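PDB 6UKF: HhaI Restriction Endonuclease from Haemophilus parahaemolyticus, which probably recognises GCGC sites in duplex DNA as a type II restriction endonuclease and cleaves the phosphodiester backbone there. Local coordinates for residues Phe57-Pro61 with Asn227-Ile231; Val114-Lys118 with Ile141-Glu145; Asn20-Lys24 with Ile35-Gly39; Leu190-Ile196 with Gly215-Val219. All coordinates share one frame; numbering follows the deposited sequence.

Interaction 1 of 4, residues Phe57-Pro61 with Asn227-Ile231. With nucleotides of chain B.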
loop_
_atom_site.group_PDB
_atom_site.type_symbol
_atom_site.label_atom_id
_atom_site.label_comp_id
_atom_site.label_asym_id
_atom_site.label_seq_id
_atom_site.Cartn_x
_atom_site.Cartn_y
_atom_site.Cartn_z
ATOM N N PHE A 57 6.219 -3.430 7.454
ATOM C CA PHE A 57 5.951 -3.695 8.863
ATOM C C PHE A 57 6.619 -2.608 9.701
ATOM O O PHE A 57 7.719 -2.155 9.376
ATOM C CB PHE A 57 6.396 -5.098 9.313
ATOM C CG PHE A 57 7.818 -5.454 8.967
ATOM C CD1 PHE A 57 8.853 -5.191 9.853
ATOM C CD2 PHE A 57 8.113 -6.095 7.774
ATOM C CE1 PHE A 57 10.157 -5.542 9.543
ATOM C CE2 PHE A 57 9.415 -6.446 7.460
ATOM C CZ PHE A 57 10.436 -6.172 8.344
ATOM N N VAL A 58 5.944 -2.191 10.771
ATOM C CA VAL A 58 6.468 -1.145 11.644
ATOM C C VAL A 58 7.468 -1.742 12.625
ATOM O O VAL A 58 7.232 -2.803 13.216
ATOM C CB VAL A 58 5.317 -0.430 12.376
ATOM C CG1 VAL A 58 5.859 0.520 13.432
ATOM C CG2 VAL A 58 4.449 0.321 11.379
ATOM N N LEU A 59 8.597 -1.057 12.795
ATOM C CA LEU A 59 9.578 -1.392 13.816
ATOM C C LEU A 59 9.760 -0.193 14.732
ATOM O O LEU A 59 9.840 0.948 14.265
ATOM C CB LEU A 59 10.934 -1.742 13.203
ATOM C CG LEU A 59 11.006 -3.005 12.346
ATOM C CD1 LEU A 59 12.437 -3.214 11.877
ATOM C CD2 LEU A 59 10.502 -4.227 13.089
ATOM N N ILE A 60 9.835 -0.454 16.030
ATOM C CA ILE A 60 9.980 0.583 17.046
ATOM C C ILE A 60 11.412 0.524 17.570
ATOM O O ILE A 60 11.842 -0.531 18.052
ATOM C CB ILE A 60 8.967 0.394 18.187
ATOM C CG1 ILE A 60 7.533 0.389 17.641
ATOM C CG2 ILE A 60 9.156 1.477 19.235
ATOM C CD1 ILE A 60 7.135 1.646 16.900
ATOM N N PRO A 61 12.183 1.610 17.493
ATOM C CA PRO A 61 13.542 1.578 18.051
ATOM C C PRO A 61 13.501 1.495 19.570
ATOM O O PRO A 61 12.787 2.255 20.230
ATOM C CB PRO A 61 14.163 2.897 17.574
ATOM C CG PRO A 61 13.008 3.794 17.307
ATOM C CD PRO A 61 11.869 2.913 16.875
ATOM N N ASN A 227 5.270 7.031 12.837
ATOM C CA ASN A 227 6.124 5.879 13.082
ATOM C C ASN A 227 6.837 5.454 11.798
ATOM O O ASN A 227 6.513 5.899 10.695
ATOM C CB ASN A 227 5.314 4.731 13.683
ATOM C CG ASN A 227 4.870 5.020 15.107
ATOM O OD1 ASN A 227 5.469 5.848 15.796
ATOM N ND2 ASN A 227 3.818 4.343 15.555
ATOM N N ALA A 228 7.833 4.586 11.959
ATOM C CA ALA A 228 8.707 4.173 10.872
ATOM C C ALA A 228 8.485 2.701 10.557
ATOM O O ALA A 228 8.325 1.874 11.462
ATOM C CB ALA A 228 10.176 4.405 11.237
ATOM N N ASN A 229 8.506 2.403 9.271
ATOM C CA ASN A 229 8.263 1.031 8.802
ATOM C C ASN A 229 9.338 0.583 7.822
ATOM O O ASN A 229 9.860 1.403 7.041
ATOM C CB ASN A 229 6.886 0.886 8.134
ATOM C CG ASN A 229 6.465 2.081 7.294
ATOM O OD1 ASN A 229 5.350 2.587 7.445
ATOM N ND2 ASN A 229 7.335 2.536 6.398
ATOM N N VAL A 230 9.692 -0.687 7.929
ATOM C CA VAL A 230 10.349 -1.363 6.824
ATOM C C VAL A 230 9.329 -1.494 5.708
ATOM O O VAL A 230 8.188 -1.907 5.944
ATOM C CB VAL A 230 10.850 -2.739 7.285
ATOM C CG1 VAL A 230 11.417 -3.520 6.122
ATOM C CG2 VAL A 230 11.885 -2.576 8.389
ATOM N N ILE A 231 9.711 -1.112 4.496
ATOM C CA ILE A 231 8.765 -1.079 3.384
ATOM C C ILE A 231 9.506 -1.428 2.104
ATOM O O ILE A 231 10.646 -1.007 1.890
ATOM C CB ILE A 231 8.021 0.275 3.328
ATOM C CG1 ILE A 231 7.015 0.295 2.177
ATOM C CG2 ILE A 231 9.004 1.438 3.226
ATOM C CD1 ILE A 231 5.948 1.343 2.349
ATOM P P DG B 6 1.969 1.257 14.539
ATOM O OP1 DG B 6 2.694 0.263 15.357
ATOM O OP2 DG B 6 2.674 2.467 14.057
ATOM O "O5'" DG B 6 1.338 0.515 13.282
ATOM C "C5'" DG B 6 0.525 -0.623 13.489
ATOM C "C4'" DG B 6 -0.033 -1.123 12.178
ATOM O "O4'" DG B 6 -1.005 -0.168 11.670
ATOM C "C3'" DG B 6 0.994 -1.314 11.058
ATOM O "O3'" DG B 6 0.713 -2.537 10.401
ATOM C "C2'" DG B 6 0.796 -0.092 10.167
ATOM C "C1'" DG B 6 -0.696 0.160 10.322
ATOM N N9 DG B 6 -1.131 1.527 10.082
ATOM C C8 DG B 6 -0.544 2.685 10.527
ATOM N N7 DG B 6 -1.187 3.763 10.165
ATOM C C5 DG B 6 -2.278 3.284 9.442
ATOM C C6 DG B 6 -3.331 3.981 8.794
ATOM O O6 DG B 6 -3.521 5.202 8.732
ATOM N N1 DG B 6 -4.222 3.108 8.175
ATOM C C2 DG B 6 -4.113 1.740 8.182
ATOM N N2 DG B 6 -5.068 1.062 7.530
ATOM N N3 DG B 6 -3.137 1.079 8.782
ATOM C C4 DG B 6 -2.258 1.912 9.389
ATOM P P DC B 7 1.679 -3.127 9.266
ATOM O OP1 DC B 7 1.712 -4.588 9.514
ATOM O OP2 DC B 7 2.929 -2.349 9.184
ATOM O "O5'" DC B 7 0.848 -2.880 7.926
ATOM C "C5'" DC B 7 -0.374 -3.579 7.755
ATOM C "C4'" DC B 7 -1.054 -3.188 6.461
ATOM O "O4'" DC B 7 -1.574 -1.839 6.577
ATOM C "C3'" DC B 7 -0.151 -3.198 5.220
ATOM O "O3'" DC B 7 -0.820 -3.885 4.166
ATOM C "C2'" DC B 7 0.072 -1.724 4.919
ATOM C "C1'" DC B 7 -1.227 -1.104 5.430
ATOM N N1 DC B 7 -1.109 0.325 5.788
ATOM C C2 DC B 7 -2.027 1.246 5.272
ATOM O O2 DC B 7 -2.944 0.844 4.538
ATOM N N3 DC B 7 -1.887 2.555 5.594
ATOM C C4 DC B 7 -0.886 2.945 6.389
ATOM N N4 DC B 7 -0.783 4.245 6.678
ATOM C C5 DC B 7 0.052 2.019 6.924
ATOM C C6 DC B 7 -0.097 0.735 6.601
HETATM O O HOH W 1 8.536 3.482 14.472
#
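The side chains of Phe57 and Val230 run alongside each other: the Val230 branch point sits over one face of the Phe57 ring, CB 3.8 Å from the ring centroid and 19° off its normal. Its two methyls straddle the far rim, CG1 against Phe57 CZ at 3.6 Å, while CG2 also meets Leu59 CD1. With Phe57 CG lodged between its backbone N and carbonyl carbon (chi1 51°), the ring stays beside the neighbouring strand and can lie on Val230. The backbones pair antiparallel. Phe57 and Val230 form the hydrogen-bonded pair, Phe57 N reaching Val230 O at 2.9 Å, with a weak return bond from Val230 N; Leu59 N binds Ala228 O at 3.2 Å. Val58 and Asn229 are the non-hydrogen-bonded pair, with CA atoms just 4.0 Å apart. Water 1 extends the junction, donating to Leu59 O and accepting from Ala228 N at 2.8 Å. On the face opposite Phe57 and Val230, DNA covers the strands: Val58 CG2 abuts O5' of DG6 of chain B, and Asn227 ND2 donates an almost straight bond to its phosphate OP2, 2.7 Å long at 175°. Such a bond is consistent with holding the DNA backbone whatever the base. Strands 51-62 and 228-236 are adjacent in an antiparallel sheet whose next strand, 148-156, carries the calcium-site residues Ser151 and Thr153. Met86 and Met89 of helix 80-91 cover Leu59, Met89 also reaching Val230, and the ring of Tyr70 meets Phe57.

Interaction 2 of 4, residues Val114-Lys118 with Ile141-Glu145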
loop_
_atom_site.group_PDB
_atom_site.type_symbol
_atom_site.label_atom_id
_atom_site.label_comp_id
_atom_site.label_asym_id
_atom_site.label_seq_id
_atom_site.Cartn_x
_atom_site.Cartn_y
_atom_site.Cartn_z
ATOM N N VAL A 114 12.621 -10.706 -1.377
ATOM C CA VAL A 114 11.720 -11.508 -2.197
ATOM C C VAL A 114 11.043 -12.571 -1.346
ATOM O O VAL A 114 9.839 -12.823 -1.479
ATOM C CB VAL A 114 12.481 -12.130 -3.382
ATOM C CG1 VAL A 114 11.607 -13.164 -4.088
ATOM C CG2 VAL A 114 12.927 -11.047 -4.345
ATOM N N ASN A 115 11.804 -13.218 -0.462
ATOM C CA ASN A 115 11.224 -14.264 0.370
ATOM C C ASN A 115 10.232 -13.691 1.373
ATOM O O ASN A 115 9.207 -14.319 1.657
ATOM C CB ASN A 115 12.323 -15.071 1.057
ATOM C CG ASN A 115 13.001 -16.038 0.110
ATOM O OD1 ASN A 115 12.388 -16.515 -0.844
ATOM N ND2 ASN A 115 14.267 -16.337 0.371
ATOM N N TRP A 116 10.500 -12.502 1.916
ATOM C CA TRP A 116 9.495 -11.860 2.757
ATOM C C TRP A 116 8.211 -11.637 1.968
ATOM O O TRP A 116 7.111 -11.945 2.440
ATOM C CB TRP A 116 10.004 -10.528 3.318
ATOM C CG TRP A 116 9.021 -9.933 4.281
ATOM C CD1 TRP A 116 9.010 -10.083 5.637
ATOM C CD2 TRP A 116 7.878 -9.128 3.958
ATOM N NE1 TRP A 116 7.937 -9.418 6.178
ATOM C CE2 TRP A 116 7.226 -8.823 5.169
ATOM C CE3 TRP A 116 7.344 -8.632 2.763
ATOM C CZ2 TRP A 116 6.073 -8.041 5.218
ATOM C CZ3 TRP A 116 6.200 -7.857 2.816
ATOM C CH2 TRP A 116 5.577 -7.570 4.034
ATOM N N ILE A 117 8.343 -11.099 0.754
ATOM C CA ILE A 117 7.182 -10.831 -0.092
ATOM C C ILE A 117 6.408 -12.116 -0.359
ATOM O O ILE A 117 5.176 -12.155 -0.261
ATOM C CB ILE A 117 7.639 -10.137 -1.391
ATOM C CG1 ILE A 117 8.038 -8.685 -1.092
ATOM C CG2 ILE A 117 6.564 -10.200 -2.471
ATOM C CD1 ILE A 117 8.717 -7.976 -2.246
ATOM N N LYS A 118 7.119 -13.193 -0.692
ATOM C CA LYS A 118 6.444 -14.458 -0.960
ATOM C C LYS A 118 5.686 -14.944 0.269
ATOM O O LYS A 118 4.520 -15.341 0.177
ATOM C CB LYS A 118 7.456 -15.505 -1.425
ATOM C CG LYS A 118 7.980 -15.248 -2.822
ATOM C CD LYS A 118 9.035 -16.253 -3.227
ATOM C CE LYS A 118 9.471 -16.037 -4.667
ATOM N NZ LYS A 118 10.563 -16.969 -5.061
ATOM N N ILE A 141 3.044 -16.212 -7.348
ATOM C CA ILE A 141 3.893 -15.608 -6.320
ATOM C C ILE A 141 5.233 -16.322 -6.195
ATOM O O ILE A 141 6.257 -15.687 -5.921
ATOM C CB ILE A 141 3.118 -15.534 -4.981
ATOM C CG1 ILE A 141 3.948 -14.875 -3.874
ATOM C CG2 ILE A 141 2.660 -16.919 -4.524
ATOM C CD1 ILE A 141 4.411 -13.475 -4.185
ATOM N N GLU A 142 5.261 -17.639 -6.412
ATOM C CA GLU A 142 6.507 -18.380 -6.246
ATOM C C GLU A 142 7.588 -17.969 -7.242
ATOM O O GLU A 142 8.755 -18.313 -7.026
ATOM C CB GLU A 142 6.259 -19.888 -6.338
ATOM C CG GLU A 142 5.609 -20.343 -7.629
ATOM C CD GLU A 142 4.103 -20.499 -7.514
ATOM O OE1 GLU A 142 3.540 -21.314 -8.273
ATOM O OE2 GLU A 142 3.466 -19.804 -6.689
ATOM N N HIS A 143 7.246 -17.246 -8.311
ATOM C CA HIS A 143 8.221 -16.825 -9.312
ATOM C C HIS A 143 8.459 -15.320 -9.313
ATOM O O HIS A 143 8.975 -14.778 -10.295
ATOM C CB HIS A 143 7.811 -17.311 -10.698
ATOM C CG HIS A 143 7.953 -18.788 -10.870
ATOM N ND1 HIS A 143 7.695 -19.423 -12.062
ATOM C CD2 HIS A 143 8.335 -19.755 -10.003
ATOM C CE1 HIS A 143 7.898 -20.719 -11.923
ATOM N NE2 HIS A 143 8.289 -20.947 -10.683
ATOM N N PHE A 144 8.136 -14.652 -8.205
ATOM C CA PHE A 144 8.190 -13.195 -8.126
ATOM C C PHE A 144 9.517 -12.625 -8.615
ATOM O O PHE A 144 9.538 -11.606 -9.315
ATOM C CB PHE A 144 7.944 -12.783 -6.672
ATOM C CG PHE A 144 7.641 -11.331 -6.492
ATOM C CD1 PHE A 144 6.337 -10.878 -6.546
ATOM C CD2 PHE A 144 8.652 -10.419 -6.252
ATOM C CE1 PHE A 144 6.045 -9.542 -6.376
ATOM C CE2 PHE A 144 8.365 -9.082 -6.083
ATOM C CZ PHE A 144 7.060 -8.645 -6.145
ATOM N N GLU A 145 10.635 -13.251 -8.239
ATOM C CA GLU A 145 11.939 -12.660 -8.516
ATOM C C GLU A 145 12.254 -12.597 -10.005
ATOM O O GLU A 145 13.152 -11.848 -10.404
ATOM C CB GLU A 145 13.045 -13.417 -7.770
ATOM C CG GLU A 145 13.427 -14.782 -8.347
ATOM C CD GLU A 145 12.453 -15.893 -7.982
ATOM O OE1 GLU A 145 11.455 -15.622 -7.394
ATOM O OE2 GLU A 145 12.766 -17.137 -8.339
#
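Val114 and Lys118, one turn apart on helix 110-123, face Glu145 and Ile141 in turn, with CA atoms 6.4 Å and 6.0 Å apart, so the helix and the turn after strand 136-140 run in opposite senses. Between these ends Ile117 meets Phe144 at about a right angle. Its CG2 methyl stands over the centre of the Phe144 ring, 3.9 Å from the centroid and 8° off the normal, a CH-pi contact, while Ile117 CD1 touches Phe144 CE2. The CG1-CD1 arm of Ile141 lies against Lys118 CA, and the Val114 methyls rest on Glu145 CB. Lys118 spans the gap: its chain, extended beyond CG (chi2 to chi4 near 177°), passes over Ile141 O and ends in two bonds. NZ forms a salt bridge with Glu145 OE1 at 2.8 Å, approaching from above the carboxylate plane, and donates to Glu142 O at 3.0 Å, again from above the carbonyl plane. Phe129 and Phe148 meet the Phe144 ring, and Val150 of strand 148-156 backs Val114 and Ile117. Charge pairing on the partly exposed side and an apolar interior thus join helix to turn, and the carboxylate would be expected to favour a protonated Lys118.

Interaction 3 of 4, residues Asn20-Lys24 with Ile35-Gly39; sequences NKFAK and ILFTG
Three backbone bonds fasten Lys21-Ala23 to Leu36-Thr38. Ala23 and Leu36 exchange a reciprocal pair, Ala23 N to Leu36 O at 2.8 Å and Leu36 N to Ala23 O at 2.9 Å, both nearly straight. Beyond them Thr38 N donates to Lys21 O at 2.9 Å, close to the line of the carbonyl bond. Thr38 OG1 lies 3.0 Å from Lys21 O as well. Water 2 bridges Thr38 OG1 and Lys21 NZ; bends at chi2 and chi3 (-68° and -70°) curl the lysine chain back past Gly39 to meet it. The two segments form a beta hairpin at the edge of a mixed five-stranded sheet, continued by strand 43-47, an arrangement consistent with a PD-(D/E)XK nuclease core. Phe22 and Phe37, a non-hydrogen-bonded pair, send their rings to one face, where they meet obliquely: the planes are 38° apart and Phe22 CE1 touches Phe37 CD1 at 3.6 Å. Lys21 CB leans on Phe37 CE1, and Phe22 CB meets Ile35 CG2. The Ala23 methyl touches Thr38 CG2 on the other face. Leu14 of helix 3-18 packs on Phe22 and Val11 on Ile35, while Phe43 meets the Phe37 ring.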
loop_
_atom_site.group_PDB
_atom_site.type_symbol
_atom_site.label_atom_id
_atom_site.label_comp_id
_atom_site.label_asym_id
_atom_site.label_seq_id
_atom_site.Cartn_x
_atom_site.Cartn_y
_atom_site.Cartn_z
ATOM N N ASN A 20 -16.057 -13.895 -16.512
ATOM C CA ASN A 20 -16.475 -12.947 -15.480
ATOM C C ASN A 20 -16.406 -13.618 -14.109
ATOM O O ASN A 20 -17.413 -13.959 -13.484
ATOM C CB ASN A 20 -17.863 -12.414 -15.800
ATOM C CG ASN A 20 -17.888 -11.601 -17.080
ATOM O OD1 ASN A 20 -18.610 -11.926 -18.023
ATOM N ND2 ASN A 20 -17.093 -10.540 -17.120
ATOM N N LYS A 21 -15.167 -13.792 -13.638
ATOM C CA LYS A 21 -14.887 -14.475 -12.382
ATOM C C LYS A 21 -13.982 -13.665 -11.465
ATOM O O LYS A 21 -13.539 -14.188 -10.437
ATOM C CB LYS A 21 -14.250 -15.848 -12.639
ATOM C CG LYS A 21 -15.044 -16.749 -13.567
ATOM C CD LYS A 21 -16.340 -17.197 -12.922
ATOM C CE LYS A 21 -16.086 -18.178 -11.788
ATOM N NZ LYS A 21 -17.347 -18.659 -11.157
ATOM N N PHE A 22 -13.698 -12.411 -11.796
ATOM C CA PHE A 22 -12.701 -11.622 -11.080
ATOM C C PHE A 22 -13.379 -10.409 -10.464
ATOM O O PHE A 22 -13.781 -9.482 -11.174
ATOM C CB PHE A 22 -11.558 -11.258 -12.020
ATOM C CG PHE A 22 -10.932 -12.462 -12.655
ATOM C CD1 PHE A 22 -9.908 -13.142 -12.017
ATOM C CD2 PHE A 22 -11.411 -12.955 -13.856
ATOM C CE1 PHE A 22 -9.348 -14.270 -12.584
ATOM C CE2 PHE A 22 -10.857 -14.084 -14.426
ATOM C CZ PHE A 22 -9.822 -14.743 -13.788
ATOM N N ALA A 23 -13.509 -10.432 -9.142
ATOM C CA ALA A 23 -14.257 -9.429 -8.402
ATOM C C ALA A 23 -13.320 -8.376 -7.827
ATOM O O ALA A 23 -12.275 -8.704 -7.253
ATOM C CB ALA A 23 -15.047 -10.084 -7.270
ATOM N N LYS A 24 -13.697 -7.112 -7.995
ATOM C CA LYS A 24 -13.055 -5.984 -7.316
ATOM C C LYS A 24 -14.217 -5.112 -6.843
ATOM O O LYS A 24 -14.639 -4.188 -7.544
ATOM C CB LYS A 24 -12.115 -5.230 -8.246
ATOM C CG LYS A 24 -11.367 -4.075 -7.580
ATOM C CD LYS A 24 -10.879 -3.057 -8.604
ATOM C CE LYS A 24 -11.188 -1.629 -8.174
ATOM N NZ LYS A 24 -10.221 -1.082 -7.187
ATOM N N ILE A 35 -8.288 -7.920 -5.929
ATOM C CA ILE A 35 -8.954 -8.710 -6.968
ATOM C C ILE A 35 -9.068 -10.159 -6.495
ATOM O O ILE A 35 -8.051 -10.778 -6.155
ATOM C CB ILE A 35 -8.205 -8.626 -8.313
ATOM C CG1 ILE A 35 -7.826 -7.177 -8.650
ATOM C CG2 ILE A 35 -9.010 -9.266 -9.433
ATOM C CD1 ILE A 35 -7.484 -6.954 -10.104
ATOM N N LEU A 36 -10.300 -10.689 -6.472
ATOM C CA LEU A 36 -10.601 -12.051 -6.046
ATOM C C LEU A 36 -11.083 -12.863 -7.238
ATOM O O LEU A 36 -12.033 -12.470 -7.922
ATOM C CB LEU A 36 -11.686 -12.037 -4.970
ATOM C CG LEU A 36 -12.169 -13.415 -4.519
ATOM C CD1 LEU A 36 -11.047 -14.204 -3.865
ATOM C CD2 LEU A 36 -13.344 -13.255 -3.578
ATOM N N PHE A 37 -10.428 -13.994 -7.479
ATOM C CA PHE A 37 -10.955 -14.993 -8.396
ATOM C C PHE A 37 -11.980 -15.832 -7.641
ATOM O O PHE A 37 -11.650 -16.453 -6.625
ATOM C CB PHE A 37 -9.839 -15.880 -8.933
ATOM C CG PHE A 37 -10.346 -17.074 -9.671
ATOM C CD1 PHE A 37 -11.055 -16.918 -10.850
ATOM C CD2 PHE A 37 -10.146 -18.349 -9.174
ATOM C CE1 PHE A 37 -11.539 -18.016 -11.529
ATOM C CE2 PHE A 37 -10.629 -19.449 -9.849
ATOM C CZ PHE A 37 -11.327 -19.283 -11.028
ATOM N N THR A 38 -13.215 -15.855 -8.139
ATOM C CA THR A 38 -14.367 -16.392 -7.412
ATOM C C THR A 38 -14.792 -17.772 -7.903
ATOM O O THR A 38 -15.988 -18.074 -7.954
ATOM C CB THR A 38 -15.542 -15.421 -7.502
ATOM O OG1 THR A 38 -15.916 -15.255 -8.874
ATOM C CG2 THR A 38 -15.179 -14.072 -6.913
ATOM N N GLY A 39 -13.845 -18.633 -8.258
ATOM C CA GLY A 39 -14.137 -19.974 -8.715
ATOM C C GLY A 39 -13.987 -21.015 -7.623
ATOM O O GLY A 39 -13.990 -20.711 -6.425
HETATM O O HOH W 2 -18.331 -16.507 -9.488
#

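Interaction 4 of 4, residues Leu190-Ile196 with Gly215-Val219. With EDO (1,2-ethanediol), chain H.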
loop_
_atom_site.group_PDB
_atom_site.type_symbol
_atom_site.label_atom_id
_atom_site.label_comp_id
_atom_site.label_asym_id
_atom_site.label_seq_id
_atom_site.Cartn_x
_atom_site.Cartn_y
_atom_site.Cartn_z
ATOM N N LEU A 190 -18.650 20.374 2.763
ATOM C CA LEU A 190 -18.242 21.769 2.702
ATOM C C LEU A 190 -18.555 22.333 1.325
ATOM O O LEU A 190 -18.288 21.691 0.304
ATOM C CB LEU A 190 -16.741 21.880 2.971
ATOM C CG LEU A 190 -16.082 23.247 2.787
ATOM C CD1 LEU A 190 -16.666 24.255 3.755
ATOM C CD2 LEU A 190 -14.578 23.134 2.967
ATOM N N HIS A 191 -19.124 23.535 1.303
ATOM C CA HIS A 191 -19.429 24.243 0.069
ATOM C C HIS A 191 -18.750 25.603 0.103
ATOM O O HIS A 191 -18.814 26.308 1.117
ATOM C CB HIS A 191 -20.937 24.415 -0.113
ATOM C CG HIS A 191 -21.643 23.146 -0.474
ATOM N ND1 HIS A 191 -22.080 22.243 0.470
ATOM C CD2 HIS A 191 -21.978 22.625 -1.678
ATOM C CE1 HIS A 191 -22.660 21.223 -0.136
ATOM N NE2 HIS A 191 -22.612 21.430 -1.440
ATOM N N SER A 192 -18.092 25.957 -0.996
ATOM C CA SER A 192 -17.420 27.242 -1.100
ATOM C C SER A 192 -17.195 27.555 -2.569
ATOM O O SER A 192 -16.901 26.658 -3.362
ATOM C CB SER A 192 -16.075 27.218 -0.365
ATOM O OG SER A 192 -15.360 28.422 -0.573
ATOM N N ASP A 193 -17.340 28.830 -2.920
ATOM C CA ASP A 193 -16.990 29.310 -4.248
ATOM C C ASP A 193 -15.518 29.677 -4.363
ATOM O O ASP A 193 -15.089 30.129 -5.429
ATOM C CB ASP A 193 -17.858 30.509 -4.639
ATOM C CG ASP A 193 -19.310 30.131 -4.850
ATOM O OD1 ASP A 193 -20.182 30.682 -4.145
ATOM O OD2 ASP A 193 -19.578 29.266 -5.711
ATOM N N GLU A 194 -14.743 29.506 -3.296
ATOM C CA GLU A 194 -13.300 29.641 -3.379
ATOM C C GLU A 194 -12.691 28.340 -3.897
ATOM O O GLU A 194 -13.302 27.270 -3.840
ATOM C CB GLU A 194 -12.714 30.005 -2.013
ATOM C CG GLU A 194 -13.253 31.315 -1.458
ATOM C CD GLU A 194 -12.419 31.872 -0.318
ATOM O OE1 GLU A 194 -12.978 32.361 0.606
ATOM O OE2 GLU A 194 -11.094 31.796 -0.395
ATOM N N ASN A 195 -11.473 28.448 -4.425
ATOM C CA ASN A 195 -10.758 27.303 -4.986
ATOM C C ASN A 195 -9.900 26.724 -3.872
ATOM O O ASN A 195 -8.773 27.161 -3.635
ATOM C CB ASN A 195 -9.910 27.736 -6.174
ATOM C CG ASN A 195 -10.740 28.293 -7.313
ATOM O OD1 ASN A 195 -10.452 29.369 -7.837
ATOM N ND2 ASN A 195 -11.776 27.559 -7.705
ATOM N N ILE A 196 -10.440 25.727 -3.176
ATOM C CA ILE A 196 -9.808 25.190 -1.980
ATOM C C ILE A 196 -9.523 23.694 -2.101
ATOM O O ILE A 196 -9.381 23.009 -1.093
ATOM C CB ILE A 196 -10.618 25.530 -0.712
ATOM C CG1 ILE A 196 -12.068 25.057 -0.850
ATOM C CG2 ILE A 196 -10.563 27.026 -0.448
ATOM C CD1 ILE A 196 -12.913 25.318 0.387
ATOM N N GLY A 215 -19.887 17.679 -6.107
ATOM C CA GLY A 215 -20.372 19.044 -6.178
ATOM C C GLY A 215 -19.996 19.857 -4.959
ATOM O O GLY A 215 -20.467 20.985 -4.779
ATOM N N ALA A 216 -19.137 19.291 -4.119
ATOM C CA ALA A 216 -18.796 19.892 -2.843
ATOM C C ALA A 216 -17.367 19.497 -2.493
ATOM O O ALA A 216 -16.651 18.896 -3.299
ATOM C CB ALA A 216 -19.797 19.445 -1.769
ATOM N N TYR A 217 -16.956 19.835 -1.280
ATOM C CA TYR A 217 -15.645 19.488 -0.765
ATOM C C TYR A 217 -15.812 18.502 0.379
ATOM O O TYR A 217 -16.714 18.650 1.209
ATOM C CB TYR A 217 -14.925 20.736 -0.253
ATOM C CG TYR A 217 -14.483 21.679 -1.344
ATOM C CD1 TYR A 217 -15.213 22.823 -1.640
ATOM C CD2 TYR A 217 -13.335 21.424 -2.081
ATOM C CE1 TYR A 217 -14.810 23.688 -2.636
ATOM C CE2 TYR A 217 -12.924 22.283 -3.079
ATOM C CZ TYR A 217 -13.665 23.411 -3.355
ATOM O OH TYR A 217 -13.257 24.269 -4.349
ATOM N N HIS A 218 -14.958 17.486 0.403
ATOM C CA HIS A 218 -14.875 16.562 1.522
ATOM C C HIS A 218 -13.680 16.950 2.377
ATOM O O HIS A 218 -12.639 17.361 1.857
ATOM C CB HIS A 218 -14.735 15.122 1.031
ATOM C CG HIS A 218 -15.967 14.600 0.360
ATOM N ND1 HIS A 218 -16.175 13.259 0.116
ATOM C CD2 HIS A 218 -17.059 15.243 -0.116
ATOM C CE1 HIS A 218 -17.341 13.100 -0.484
ATOM N NE2 HIS A 218 -17.897 14.288 -0.637
ATOM N N VAL A 219 -13.838 16.827 3.689
ATOM C CA VAL A 219 -12.863 17.324 4.649
ATOM C C VAL A 219 -12.277 16.138 5.394
ATOM O O VAL A 219 -13.015 15.254 5.845
ATOM C CB VAL A 219 -13.497 18.333 5.622
ATOM C CG1 VAL A 219 -12.441 18.901 6.554
ATOM C CG2 VAL A 219 -14.188 19.443 4.849
HETATM C C1 EDO H . -16.150 13.718 5.449
HETATM O O1 EDO H . -14.852 13.484 4.893
HETATM C C2 EDO H . -16.950 14.605 4.500
HETATM O O2 EDO H . -16.384 15.918 4.482
HETATM O O HOH W 3 -15.108 25.882 -4.893
#
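Tyr217 reaches into the curve made by Leu190-Ile196, its ring filling the hollow between strand 189-191 and the turn that follows. Ile196 CG1 presses on one ring face, 3.5 Å from the centroid and displaced toward the hydroxyl end, where it lies 3.4 Å from CZ; this methylene is set there because CG1 sits between the backbone N and carbonyl carbon (chi1 55°). Ser192 O lies at the ring's edge, in its plane, beside CE1. At the base of the ring, Tyr217 CB nestles against Leu190 CB at 3.9 Å, and Leu190 in turn fits against Val219 CG2. Next to the bridge between Leu190 and Tyr217, the Ala216 methyl lies over the face of the His191 ring, 3.8 Å from its centroid. The backbones of Leu190 and Tyr217 hold these shapes in place through that single antiparallel bridge, Leu190 N to Tyr217 O at 3.0 Å and Tyr217 N to Leu190 O at 2.8 Å. An ST turn, Glu194 N donating to Ser192 OG, bends the curve, and Ser182 O holds the same hydroxyl. Leu190 also packs on Phe172 and Leu176 of helix 169-179, and Ile210 backs both Ile196 and Tyr217. The Tyr217 hydroxyl takes a long, weak bond from Ile196 N, a slight polar tie across a contact made largely of apolar packing and two backbone bonds.

In the fold
Interactions 1 and 2 touch: Phe57 CE2 packs 3.6 Å from Trp116 NE1, joining the DNA-facing sheet to helix 110-123. Both lie near the bound calcium, about 9 Å from the Val230 side chain and about 11 Å from that of Ile117. Interaction 1 reaches the DNA directly, whereas the nearest atoms of interactions 2, 3 and 4 are about 6, 8 and 7 Å from it. Interaction 3 lies 22 Å from interaction 2, centre to centre. Interaction 4 is remote, its centre 36 Å from that of interaction 1, although strand 217-221 directly precedes strand 228-236 in the chain. Interactions 2 and 4 are both nested within the loop closed by interaction 1.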